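Local coordinates for protein aminoglycoside phosphotransferase (Alicyclobacillus acidocaldarius subsp. acidocaldarius, PDB 4PDY) that probably acts as a phosphotransferase of the aminoglycoside phosphotransferase family, whose members have a protein-kinase-like fold, at residues 132-137 with 242-247; 250-255 with 279-284. One frame throughout, in Å; residues are numbered along the deposited sequence.

Interaction 1 (132-137 with 242-247); sequences AQFHEA and IDFELA
One face of the F134 ring receives the edge of F244, whose CE2 stands 3.6 Å above the plane, displaced toward the rim; in return, F134 CE2 lies in the plane of the F244 ring, at its edge. The pair is edge-to-face, tilted from a perpendicular T, with centroids 5.0 Å apart and planes inclined at 60°. A247 adds its methyl obliquely to the same phenylalanine, CB lying 4.4 Å from F134 CZ. With CG anti to its backbone nitrogen (chi1 177°), F134 reaches out from helix 121-137 to the loop, where a type I turn from F244 to A247 presents both partners. With an alanine here, the edge of F244 would probably be left without its aromatic mate and a gap would open beside A247. F244 also meets H223 edge-to-face and, like F134, packs on L74 of helix 64-79. In sequence, D243 to E245 resembles the DFG motif of protein kinases. A bond from A247 N to F244 O closes the turn. No hydrogen bond crosses the contact: across these two segments the join is apolar, made by ring and methyl contacts, while E245 turns its carboxylate to K58.

Interaction 2 (250-255 with 279-284); sequences APRALD and LHFDAV
The one hydrogen bond across this contact runs from R252 NH1 to the backbone carbonyl of F281, with NH1 to F281 O at 3.2 Å. It is far from straight, at 139° about the hydrogen, and the donor stands above the carbonyl plane while the oxygen lies tilted from the plane of the guanidinium. The same F281 O also takes a weak bond from V284 N in the C-terminal part of helix 271-284, so two donors share it.

Apolar contact is the larger part. In R252 the first torsion, chi1 -168°, swings CG away from the backbone nitrogen and sends the aliphatic stem toward F281, past whose ring it runs in the opposite sense. R252 CD lies at the ring edge, 3.7 Å from F281 CD1, and R252 CG is 3.8 Å from F281 CE1. Beyond a bend at chi3, the guanidinium turns one face to F281 CB. Its plane stands at 90° to the phenyl ring, with R252 NH1 at the ring edge and not over a face: this is no cation-pi stack. One turn on from R252, D255 C lies 4.5 Å from F281 CZ. The ring also packs on A128 and A132 of helix 121-137.

The charged ends find partners outside the two segments. R252 NH2 forms a salt bridge to E291 and a hydrogen bond to R285 O. D255 accepts bonds from H223 N and L224 N, much as an aspartate of the F helix does in protein kinases.

One buried arginine thus combines an apolar stem with a polar end: the stem packs against a phenylalanine, and the guanidinium ties the C-terminal part of helix 271-284 to the start of helix 252-266, its charge probably balanced by E291.

Both segments of interaction 1 precede those of interaction 2, with centres about 11 Å apart, and all four belong to the phosphotransferase family region. Helix 121-137 links them: one side reaches the loop between strands 239-241 and 248-249, and another meets the pair of helices 252-266 and 271-284. The two contacts touch directly, with A132 CB 3.5 Å from F281 CD1 and H135 CE1 packed near R252 N at 3.4 Å. H223 is a second connection, since its ring meets F244 while its backbone nitrogen is held by D255. The contacts thus appear to form one buried path from the DFG-like loop, next to the histidine-binding pocket that includes I242, into the helical part of the fold.

Interaction 1 (132-137 with 242-247)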
ATOM      1  N   ALA A 132     -12.272   1.113   1.152  1.00  9.03           N
ATOM      2  CA  ALA A 132     -13.243   1.851   1.948  1.00 10.70           C
ATOM      3  C   ALA A 132     -14.162   0.918   2.716  1.00  9.53           C
ATOM      4  O   ALA A 132     -14.502   1.143   3.871  1.00 10.69           O
ATOM      5  CB  ALA A 132     -14.027   2.771   1.054  1.00 10.78           C
ATOM      6  N   GLN A 133     -14.595  -0.156   2.053  1.00  9.13           N
ATOM      7  CA  GLN A 133     -15.443  -1.145   2.712  1.00  9.74           C
ATOM      8  C   GLN A 133     -14.718  -1.811   3.873  1.00  9.29           C
ATOM      9  O   GLN A 133     -15.313  -2.067   4.917  1.00 10.54           O
ATOM     10  CB  GLN A 133     -15.933  -2.206   1.714  1.00 10.59           C
ATOM     11  CG  GLN A 133     -16.943  -1.690   0.716  1.00 10.67           C
ATOM     12  CD  GLN A 133     -17.396  -2.751  -0.252  1.00 12.48           C
ATOM     13  OE1 GLN A 133     -16.587  -3.604  -0.671  1.00 13.68           O
ATOM     14  NE2 GLN A 133     -18.692  -2.764  -0.566  1.00 13.18           N
ATOM     15  N   PHE A 134     -13.447  -2.139   3.677  1.00  9.19           N
ATOM     16  CA  PHE A 134     -12.664  -2.741   4.754  1.00  9.91           C
ATOM     17  C   PHE A 134     -12.563  -1.804   5.964  1.00 10.43           C
ATOM     18  O   PHE A 134     -12.739  -2.225   7.096  1.00 10.20           O
ATOM     19  CB  PHE A 134     -11.271  -3.117   4.236  1.00 10.50           C
ATOM     20  CG  PHE A 134     -10.354  -3.694   5.292  1.00  9.71           C
ATOM     21  CD1 PHE A 134     -10.682  -4.856   5.962  1.00 10.34           C
ATOM     22  CD2 PHE A 134      -9.164  -3.072   5.610  1.00  9.86           C
ATOM     23  CE1 PHE A 134      -9.846  -5.385   6.923  1.00 11.47           C
ATOM     24  CE2 PHE A 134      -8.317  -3.592   6.554  1.00 11.07           C
ATOM     25  CZ  PHE A 134      -8.670  -4.742   7.235  1.00 11.07           C
ATOM     26  N   HIS A 135     -12.309  -0.540   5.681  1.00 10.19           N
ATOM     27  CA  HIS A 135     -12.154   0.445   6.749  1.00 10.38           C
ATOM     28  C   HIS A 135     -13.454   0.598   7.514  1.00 11.03           C
ATOM     29  O   HIS A 135     -13.457   0.606   8.750  1.00 11.26           O
ATOM     30  CB  HIS A 135     -11.689   1.767   6.167  1.00 11.85           C
ATOM     31  CG  HIS A 135     -11.172   2.715   7.202  1.00 12.60           C
ATOM     32  ND1 HIS A 135      -9.866   2.706   7.625  1.00 14.88           N
ATOM     33  CD2 HIS A 135     -11.795   3.685   7.909  1.00 13.61           C
ATOM     34  CE1 HIS A 135      -9.700   3.638   8.549  1.00 14.42           C
ATOM     35  NE2 HIS A 135     -10.858   4.239   8.740  1.00 17.25           N
ATOM     36  N   GLU A 136     -14.562   0.663   6.785  1.00 11.32           N
ATOM     37  CA  GLU A 136     -15.876   0.825   7.403  1.00 12.49           C
ATOM     38  C   GLU A 136     -16.246  -0.392   8.245  1.00 11.58           C
ATOM     39  O   GLU A 136     -16.747  -0.280   9.364  1.00 13.46           O
ATOM     40  CB  GLU A 136     -16.926   1.085   6.325  1.00 14.82           C
ATOM     41  CG  GLU A 136     -18.352   1.251   6.826  1.00 17.97           C
ATOM     42  CD  GLU A 136     -18.614   2.581   7.526  1.00 22.16           C
ATOM     43  OE1 GLU A 136     -17.727   3.464   7.538  1.00 28.16           O
ATOM     44  OE2 GLU A 136     -19.730   2.749   8.054  1.00 33.96           O
ATOM     45  N   ALA A 137     -16.036  -1.589   7.669  1.00 11.59           N
ATOM     46  CA  ALA A 137     -16.409  -2.841   8.331  1.00 10.50           C
ATOM     47  C   ALA A 137     -15.597  -3.155   9.581  1.00 10.77           C
ATOM     48  O   ALA A 137     -15.956  -4.059  10.318  1.00 12.65           O
ATOM     49  CB  ALA A 137     -16.311  -4.013   7.356  1.00 11.33           C
ATOM     50  N   ILE A 242      -5.751  -9.371  -0.773  1.00 10.71           N
ATOM     51  CA  ILE A 242      -4.985 -10.408  -0.101  1.00 10.77           C
ATOM     52  C   ILE A 242      -3.828  -9.754   0.684  1.00 10.22           C
ATOM     53  O   ILE A 242      -3.525  -8.568   0.488  1.00 10.60           O
ATOM     54  CB  ILE A 242      -4.485 -11.488  -1.061  1.00 13.32           C
ATOM     55  CG1 ILE A 242      -3.500 -10.868  -2.024  1.00 12.67           C
ATOM     56  CG2 ILE A 242      -5.671 -12.116  -1.812  1.00 14.99           C
ATOM     57  CD1 ILE A 242      -2.797 -11.886  -2.889  1.00 15.98           C
ATOM     58  N   ASP A 243      -3.204 -10.539   1.542  1.00 10.44           N
ATOM     59  CA  ASP A 243      -2.058 -10.096   2.355  1.00  9.79           C
ATOM     60  C   ASP A 243      -2.372  -8.946   3.310  1.00 10.10           C
ATOM     61  O   ASP A 243      -2.052  -7.807   3.003  1.00 12.04           O
ATOM     62  CB  ASP A 243      -0.853  -9.732   1.488  1.00 11.53           C
ATOM     63  CG  ASP A 243       0.426  -9.606   2.291  1.00 13.05           C
ATOM     64  OD1 ASP A 243       0.377  -9.758   3.527  1.00 14.41           O
ATOM     65  OD2 ASP A 243       1.473  -9.331   1.671  1.00 22.18           O
ATOM     66  N   PHE A 244      -3.004  -9.312   4.417  1.00  8.75           N
ATOM     67  CA  PHE A 244      -3.399  -8.361   5.454  1.00  9.70           C
ATOM     68  C   PHE A 244      -2.338  -8.258   6.544  1.00 10.85           C
ATOM     69  O   PHE A 244      -2.635  -7.789   7.625  1.00 11.18           O
ATOM     70  CB  PHE A 244      -4.763  -8.774   6.034  1.00  9.84           C
ATOM     71  CG  PHE A 244      -5.923  -8.455   5.128  1.00  9.61           C
ATOM     72  CD1 PHE A 244      -6.307  -9.324   4.093  1.00 12.28           C
ATOM     73  CD2 PHE A 244      -6.600  -7.249   5.273  1.00 10.62           C
ATOM     74  CE1 PHE A 244      -7.375  -8.990   3.271  1.00 12.51           C
ATOM     75  CE2 PHE A 244      -7.657  -6.920   4.441  1.00 12.25           C
ATOM     76  CZ  PHE A 244      -8.039  -7.785   3.453  1.00 12.10           C
ATOM     77  N   GLU A 245      -1.101  -8.638   6.266  1.00 10.27           N
ATOM     78  CA  GLU A 245      -0.062  -8.709   7.299  1.00 10.65           C
ATOM     79  C   GLU A 245       0.355  -7.333   7.827  1.00 10.83           C
ATOM     80  O   GLU A 245       0.854  -7.247   8.935  1.00 13.50           O
ATOM     81  CB  GLU A 245       1.149  -9.478   6.775  1.00 10.74           C
ATOM     82  CG  GLU A 245       0.829 -10.918   6.457  1.00 12.01           C
ATOM     83  CD  GLU A 245       1.993 -11.691   5.887  1.00 15.33           C
ATOM     84  OE1 GLU A 245       3.150 -11.279   6.046  1.00 16.87           O
ATOM     85  OE2 GLU A 245       1.725 -12.732   5.241  1.00 17.13           O
ATOM     86  N   LEU A 246       0.217  -6.304   7.004  1.00 10.08           N
ATOM     87  CA  LEU A 246       0.530  -4.937   7.456  1.00 10.66           C
ATOM     88  C   LEU A 246      -0.694  -4.168   7.941  1.00 10.93           C
ATOM     89  O   LEU A 246      -0.558  -3.019   8.382  1.00 13.38           O
ATOM     90  CB  LEU A 246       1.222  -4.177   6.328  1.00 13.43           C
ATOM     91  CG  LEU A 246       2.564  -4.729   5.882  1.00 16.76           C
ATOM     92  CD1 LEU A 246       3.173  -3.854   4.816  1.00 18.40           C
ATOM     93  CD2 LEU A 246       3.512  -4.875   7.060  1.00 20.82           C
ATOM     94  N   ALA A 247      -1.872  -4.773   7.880  1.00  9.64           N
ATOM     95  CA  ALA A 247      -3.112  -4.095   8.233  1.00  9.78           C
ATOM     96  C   ALA A 247      -3.127  -3.778   9.722  1.00 10.29           C
ATOM     97  O   ALA A 247      -2.667  -4.582  10.530  1.00 11.50           O
ATOM     98  CB  ALA A 247      -4.332  -4.925   7.833  1.00  9.93           C
TER

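Interaction 2 (250-255 with 279-284)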
ATOM      1  N   ALA A 250      -5.743   2.558  11.449  1.00 11.30           N
ATOM      2  CA  ALA A 250      -5.038   3.709  10.886  1.00 11.38           C
ATOM      3  C   ALA A 250      -6.011   4.593  10.154  1.00 11.63           C
ATOM      4  O   ALA A 250      -7.028   4.102   9.661  1.00 12.66           O
ATOM      5  CB  ALA A 250      -3.927   3.267   9.964  1.00 13.15           C
ATOM      6  N   PRO A 251      -5.713   5.907  10.052  1.00 12.00           N
ATOM      7  CA  PRO A 251      -6.644   6.785   9.371  1.00 12.27           C
ATOM      8  C   PRO A 251      -6.839   6.371   7.921  1.00 11.31           C
ATOM      9  O   PRO A 251      -5.876   6.043   7.240  1.00 11.36           O
ATOM     10  CB  PRO A 251      -5.970   8.152   9.474  1.00 13.56           C
ATOM     11  CG  PRO A 251      -5.150   8.073  10.718  1.00 16.37           C
ATOM     12  CD  PRO A 251      -4.622   6.658  10.697  1.00 13.80           C
ATOM     13  N   ARG A 252      -8.083   6.461   7.468  1.00 11.07           N
ATOM     14  CA  ARG A 252      -8.452   6.094   6.115  1.00 10.41           C
ATOM     15  C   ARG A 252      -7.629   6.812   5.053  1.00 11.34           C
ATOM     16  O   ARG A 252      -7.336   6.251   3.988  1.00 12.33           O
ATOM     17  CB  ARG A 252      -9.947   6.316   5.913  1.00 11.87           C
ATOM     18  CG  ARG A 252     -10.482   5.710   4.642  1.00 12.05           C
ATOM     19  CD  ARG A 252     -11.988   5.706   4.573  1.00 11.85           C
ATOM     20  NE  ARG A 252     -12.517   7.048   4.294  1.00 11.91           N
ATOM     21  CZ  ARG A 252     -13.665   7.296   3.673  1.00 12.50           C
ATOM     22  NH1 ARG A 252     -14.439   6.291   3.248  1.00 11.57           N
ATOM     23  NH2 ARG A 252     -14.040   8.548   3.434  1.00 13.97           N
ATOM     24  N   ALA A 253      -7.233   8.046   5.318  1.00 11.40           N
ATOM     25  CA  ALA A 253      -6.421   8.812   4.402  1.00  9.97           C
ATOM     26  C   ALA A 253      -5.132   8.102   3.977  1.00 10.85           C
ATOM     27  O   ALA A 253      -4.596   8.381   2.892  1.00 11.71           O
ATOM     28  CB  ALA A 253      -6.081  10.172   5.032  1.00 11.10           C
ATOM     29  N   LEU A 254      -4.590   7.239   4.835  1.00 11.35           N
ATOM     30  CA  LEU A 254      -3.364   6.530   4.458  1.00 11.66           C
ATOM     31  C   LEU A 254      -3.577   5.598   3.263  1.00 11.49           C
ATOM     32  O   LEU A 254      -2.837   5.689   2.298  1.00 10.96           O
ATOM     33  CB  LEU A 254      -2.792   5.757   5.622  1.00 12.98           C
ATOM     34  CG  LEU A 254      -2.192   6.588   6.766  1.00 17.36           C
ATOM     35  CD1 LEU A 254      -1.625   5.678   7.837  1.00 18.88           C
ATOM     36  CD2 LEU A 254      -1.123   7.545   6.263  1.00 22.61           C
ATOM     37  N   ASP A 255      -4.605   4.761   3.314  1.00 10.34           N
ATOM     38  CA  ASP A 255      -4.888   3.893   2.182  1.00 11.00           C
ATOM     39  C   ASP A 255      -5.276   4.738   0.967  1.00 11.18           C
ATOM     40  O   ASP A 255      -4.867   4.441  -0.157  1.00 10.64           O
ATOM     41  CB  ASP A 255      -6.009   2.902   2.523  1.00 11.69           C
ATOM     42  CG  ASP A 255      -5.515   1.567   3.146  1.00 11.28           C
ATOM     43  OD1 ASP A 255      -4.290   1.273   3.212  1.00 12.00           O
ATOM     44  OD2 ASP A 255      -6.416   0.818   3.613  1.00 11.02           O
ATOM     45  N   LEU A 279     -14.617   9.052  -5.499  1.00 11.98           N
ATOM     46  CA  LEU A 279     -16.026   8.713  -5.624  1.00 13.07           C
ATOM     47  C   LEU A 279     -16.354   7.419  -4.866  1.00 11.10           C
ATOM     48  O   LEU A 279     -17.406   7.293  -4.253  1.00 12.84           O
ATOM     49  CB  LEU A 279     -16.408   8.542  -7.098  1.00 15.64           C
ATOM     50  CG  LEU A 279     -17.889   8.490  -7.444  1.00 22.93           C
ATOM     51  CD1 LEU A 279     -18.516   9.863  -7.227  1.00 26.08           C
ATOM     52  CD2 LEU A 279     -18.071   8.037  -8.889  1.00 24.46           C
ATOM     53  N   HIS A 280     -15.451   6.432  -4.946  1.00 11.29           N
ATOM     54  CA  HIS A 280     -15.730   5.135  -4.353  1.00 11.73           C
ATOM     55  C   HIS A 280     -15.427   5.055  -2.867  1.00 11.84           C
ATOM     56  O   HIS A 280     -16.089   4.306  -2.169  1.00 14.37           O
ATOM     57  CB  HIS A 280     -15.080   4.013  -5.174  1.00 11.62           C
ATOM     58  CG  HIS A 280     -15.768   3.825  -6.481  1.00 12.82           C
ATOM     59  ND1 HIS A 280     -15.525   4.631  -7.566  1.00 11.87           N
ATOM     60  CD2 HIS A 280     -16.753   2.971  -6.856  1.00 16.10           C
ATOM     61  CE1 HIS A 280     -16.342   4.295  -8.554  1.00 13.66           C
ATOM     62  NE2 HIS A 280     -17.075   3.271  -8.154  1.00 16.39           N
ATOM     63  N   PHE A 281     -14.468   5.845  -2.366  1.00 12.03           N
ATOM     64  CA  PHE A 281     -14.381   6.043  -0.907  1.00 12.13           C
ATOM     65  C   PHE A 281     -15.639   6.754  -0.376  1.00 11.53           C
ATOM     66  O   PHE A 281     -16.246   6.334   0.608  1.00 12.99           O
ATOM     67  CB  PHE A 281     -13.107   6.814  -0.508  1.00 11.12           C
ATOM     68  CG  PHE A 281     -11.896   5.938  -0.350  1.00 10.54           C
ATOM     69  CD1 PHE A 281     -11.627   5.338   0.872  1.00 10.12           C
ATOM     70  CD2 PHE A 281     -11.017   5.727  -1.400  1.00 10.40           C
ATOM     71  CE1 PHE A 281     -10.525   4.512   1.035  1.00 12.08           C
ATOM     72  CE2 PHE A 281      -9.898   4.916  -1.248  1.00  9.93           C
ATOM     73  CZ  PHE A 281      -9.644   4.326  -0.020  1.00  9.94           C
ATOM     74  N   ASP A 282     -16.033   7.818  -1.067  1.00 13.09           N
ATOM     75  CA  ASP A 282     -17.188   8.622  -0.662  1.00 15.31           C
ATOM     76  C   ASP A 282     -18.471   7.811  -0.619  1.00 16.55           C
ATOM     77  O   ASP A 282     -19.305   8.031   0.247  1.00 19.46           O
ATOM     78  CB  ASP A 282     -17.350   9.807  -1.613  1.00 17.49           C
ATOM     79  CG  ASP A 282     -18.228  10.892  -1.054  1.00 20.32           C
ATOM     80  OD1 ASP A 282     -17.766  11.675  -0.188  1.00 24.48           O
ATOM     81  OD2 ASP A 282     -19.369  10.980  -1.511  1.00 25.84           O
ATOM     82  N   ALA A 283     -18.616   6.859  -1.551  1.00 15.69           N
ATOM     83  CA  ALA A 283     -19.807   6.007  -1.622  1.00 17.34           C
ATOM     84  C   ALA A 283     -20.000   5.175  -0.348  1.00 18.66           C
ATOM     85  O   ALA A 283     -21.124   4.913   0.071  1.00 23.85           O
ATOM     86  CB  ALA A 283     -19.714   5.090  -2.836  1.00 19.52           C
ATOM     87  N   VAL A 284     -18.902   4.766   0.269  1.00 15.39           N
ATOM     88  CA  VAL A 284     -18.975   4.011   1.515  1.00 15.11           C
ATOM     89  C   VAL A 284     -19.191   4.942   2.720  1.00 14.21           C
ATOM     90  O   VAL A 284     -20.033   4.678   3.571  1.00 17.50           O
ATOM     91  CB  VAL A 284     -17.720   3.132   1.691  1.00 13.44           C
ATOM     92  CG1 VAL A 284     -17.759   2.393   3.013  1.00 14.49           C
ATOM     93  CG2 VAL A 284     -17.600   2.155   0.525  1.00 14.17           C
TER